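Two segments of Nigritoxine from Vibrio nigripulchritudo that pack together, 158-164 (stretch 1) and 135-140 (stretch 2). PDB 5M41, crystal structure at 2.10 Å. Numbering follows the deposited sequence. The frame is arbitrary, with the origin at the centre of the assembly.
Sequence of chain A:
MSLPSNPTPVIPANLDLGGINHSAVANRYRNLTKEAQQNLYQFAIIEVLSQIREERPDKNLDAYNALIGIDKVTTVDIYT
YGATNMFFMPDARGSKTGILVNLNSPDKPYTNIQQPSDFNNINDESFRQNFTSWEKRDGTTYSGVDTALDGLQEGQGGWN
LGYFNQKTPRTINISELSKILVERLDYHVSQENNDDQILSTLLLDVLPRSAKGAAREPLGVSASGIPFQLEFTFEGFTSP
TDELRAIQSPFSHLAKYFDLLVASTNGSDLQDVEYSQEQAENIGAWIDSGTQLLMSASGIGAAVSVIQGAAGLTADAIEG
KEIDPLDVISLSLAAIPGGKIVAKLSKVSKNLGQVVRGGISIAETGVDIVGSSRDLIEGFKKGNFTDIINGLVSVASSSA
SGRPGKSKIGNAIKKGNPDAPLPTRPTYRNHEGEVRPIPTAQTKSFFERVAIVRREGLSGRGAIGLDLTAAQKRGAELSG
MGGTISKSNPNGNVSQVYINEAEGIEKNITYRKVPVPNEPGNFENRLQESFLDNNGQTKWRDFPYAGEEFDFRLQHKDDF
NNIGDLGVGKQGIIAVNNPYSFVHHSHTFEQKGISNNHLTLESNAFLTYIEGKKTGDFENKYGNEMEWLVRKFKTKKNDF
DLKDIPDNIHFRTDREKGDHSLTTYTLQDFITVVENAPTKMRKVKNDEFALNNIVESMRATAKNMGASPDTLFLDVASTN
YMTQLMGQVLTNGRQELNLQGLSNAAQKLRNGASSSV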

# COMPACT_ATOMS: atom_id res chain seq x y z
N GLY A 158 0.66 54.25 -13.69
CA GLY A 158 1.29 55.27 -12.84
C GLY A 158 1.01 55.09 -11.35
O GLY A 158 1.26 55.99 -10.55
N TRP A 159 0.50 53.91 -10.97
CA TRP A 159 0.12 53.63 -9.57
C TRP A 159 1.28 53.73 -8.58
O TRP A 159 2.36 53.18 -8.83
CB TRP A 159 -0.56 52.25 -9.50
CG TRP A 159 -1.08 51.91 -8.13
CD1 TRP A 159 -2.38 52.07 -7.65
CD2 TRP A 159 -0.32 51.36 -7.00
NE1 TRP A 159 -2.47 51.66 -6.34
CE2 TRP A 159 -1.27 51.22 -5.89
CE3 TRP A 159 1.00 50.97 -6.82
CZ2 TRP A 159 -0.89 50.74 -4.66
CZ3 TRP A 159 1.37 50.48 -5.56
CH2 TRP A 159 0.44 50.36 -4.51
N ASN A 160 1.07 54.42 -7.46
CA ASN A 160 2.05 54.43 -6.36
C ASN A 160 1.47 54.78 -4.98
O ASN A 160 0.32 55.20 -4.89
CB ASN A 160 3.30 55.29 -6.70
CG ASN A 160 3.01 56.78 -6.71
OD1 ASN A 160 2.68 57.38 -5.69
ND2 ASN A 160 3.17 57.39 -7.88
N LEU A 161 2.26 54.61 -3.92
CA LEU A 161 1.80 54.87 -2.55
C LEU A 161 1.92 56.31 -2.02
O LEU A 161 1.72 56.56 -0.82
CB LEU A 161 2.48 53.90 -1.57
CG LEU A 161 2.16 52.40 -1.62
CD1 LEU A 161 2.89 51.72 -0.47
CD2 LEU A 161 0.66 52.11 -1.52
N GLY A 162 2.21 57.27 -2.91
CA GLY A 162 2.29 58.68 -2.53
C GLY A 162 1.12 59.16 -1.70
O GLY A 162 1.30 59.97 -0.78
N TYR A 163 -0.07 58.63 -1.98
CA TYR A 163 -1.27 59.05 -1.24
C TYR A 163 -1.26 58.73 0.26
O TYR A 163 -2.03 59.31 1.03
CB TYR A 163 -2.55 58.53 -1.91
CG TYR A 163 -2.80 57.04 -1.77
CD1 TYR A 163 -3.72 56.55 -0.84
CD2 TYR A 163 -2.13 56.11 -2.57
CE1 TYR A 163 -3.97 55.19 -0.70
CE2 TYR A 163 -2.36 54.75 -2.45
CZ TYR A 163 -3.29 54.30 -1.52
OH TYR A 163 -3.53 52.95 -1.40
N PHE A 164 -0.38 57.83 0.69
CA PHE A 164 -0.22 57.52 2.11
C PHE A 164 0.22 58.78 2.89
O PHE A 164 0.02 58.87 4.10
CB PHE A 164 0.79 56.38 2.31
CG PHE A 164 0.20 54.99 2.26
CD1 PHE A 164 -0.82 54.65 1.35
CD2 PHE A 164 0.68 53.99 3.12
CE1 PHE A 164 -1.35 53.36 1.31
CE2 PHE A 164 0.15 52.69 3.08
CZ PHE A 164 -0.86 52.38 2.18
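Stretch 2 (135-140) EKRDGT

Stretch 2 meets stretch 1 as one irregular segment against another, not as paired strands. Its backbone leaves a weakly bonded helix around Glu-135 and Lys-136 and keeps turning: phi/psi runs from -64/-30 at Lys-136 through -62/-27 at Arg-137 and -52/-39 at Asp-138 to -78/8 at Gly-139, and phi then switches to 84° at Thr-140. Two backbone hydrogen bonds hold this coil, from Asp-138 N to Glu-135 O (3.1 Å) and from Thr-140 N to Arg-137 O (3.0 Å). The closest pair of CA atoms across the two stretches is Trp-159 CA and Gly-139 CA, 4.9 Å apart, and the two stretches together bury 292 Å².

Direct polar contact centres on the carbonyl of Gly-139. Asn-160 N donates to Gly-139 O at 3.0 Å with an N-H...O angle of 160°, close enough to linear to make this a sound backbone hydrogen bond. The same oxygen receives a CA-H...O contact from Trp-159 CA at 3.3 Å, with an angle of 154° at the hydrogen. Two successive residues of stretch 1 thus converge on one acceptor.

A single water supplies a second polar link. It donates to Glu-135 O (3.0 Å) and accepts from Trp-159 NE1 (3.1 Å), as well as weakly from Gly-139 N (3.1 Å); Tyr-163 OH is also hydrogen-bonded to it, at 2.9 Å. The water therefore joins two backbone sites of the coil to two aromatic side chains of stretch 1. Lys-136 O lies near the plane of the Trp-159 ring, at its edge, 3.2 Å from Trp-159 NE1.

The remaining evidence is for aromatic packing. Trp-159 has chi1 in the t well; its CA-to-CB bond points sideways, yet the end of its side chain comes nearer to stretch 2. Tyr-163, in the 3-10 segment that starts at Gly-162, points toward the coil with chi1 at 72° (p). Asp-138 CB lies over one face of its ring, 3.9 Å from the centroid and 23° off the ring normal, a CH-pi contact whose shortest separation is 3.6 Å, from Asp-138 CB to Tyr-163 CE1. Gly-139 CA is also 3.6 Å from Tyr-163 CE2.

The lack of a side chain at Gly-139 matters to this fit: an ideal CB there would point toward stretch 1 and clash with Trp-159 NE1 at 2.2 Å, besides lying a tight 3.0 Å from Asn-160 O.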

# COMPACT_ATOMS: atom_id res chain seq x y z
N GLU A 135 -10.46 49.71 -3.68
CA GLU A 135 -9.38 50.54 -3.14
C GLU A 135 -8.26 50.88 -4.11
O GLU A 135 -7.52 51.85 -3.86
CB GLU A 135 -8.73 49.89 -1.91
CG GLU A 135 -9.63 49.71 -0.69
CD GLU A 135 -9.16 48.59 0.24
OE1 GLU A 135 -8.28 47.79 -0.15
OE2 GLU A 135 -9.69 48.53 1.37
N LYS A 136 -8.09 50.06 -5.15
CA LYS A 136 -6.88 50.09 -5.99
C LYS A 136 -6.72 51.43 -6.72
O LYS A 136 -5.59 51.86 -7.01
CB LYS A 136 -6.92 48.97 -7.02
CG LYS A 136 -6.12 47.73 -6.67
CD LYS A 136 -6.35 46.69 -7.75
CE LYS A 136 -5.49 45.45 -7.56
NZ LYS A 136 -5.96 44.63 -6.42
N ARG A 137 -7.85 52.06 -7.01
CA ARG A 137 -7.88 53.35 -7.69
C ARG A 137 -7.18 54.49 -6.90
O ARG A 137 -6.67 55.44 -7.51
CB ARG A 137 -9.35 53.68 -8.07
CG ARG A 137 -9.61 55.01 -8.77
CD ARG A 137 -8.88 55.15 -10.11
NE ARG A 137 -8.98 56.51 -10.64
CZ ARG A 137 -8.23 57.55 -10.24
NH1 ARG A 137 -7.29 57.40 -9.31
NH2 ARG A 137 -8.42 58.74 -10.78
N ASP A 138 -7.12 54.39 -5.57
CA ASP A 138 -6.54 55.44 -4.72
C ASP A 138 -5.13 55.86 -5.17
O ASP A 138 -4.79 57.05 -5.13
CB ASP A 138 -6.49 55.01 -3.24
CG ASP A 138 -7.87 54.91 -2.60
OD1 ASP A 138 -7.96 54.39 -1.46
OD2 ASP A 138 -8.87 55.35 -3.20
N GLY A 139 -4.32 54.89 -5.59
CA GLY A 139 -2.94 55.13 -5.99
C GLY A 139 -2.73 55.74 -7.37
O GLY A 139 -1.59 55.81 -7.84
N THR A 140 -3.83 56.16 -8.01
CA THR A 140 -3.88 56.91 -9.29
C THR A 140 -3.80 55.99 -10.51
O THR A 140 -4.48 54.95 -10.54
CB THR A 140 -2.82 58.02 -9.36
O HOH W 1 -4.51 52.23 -4.01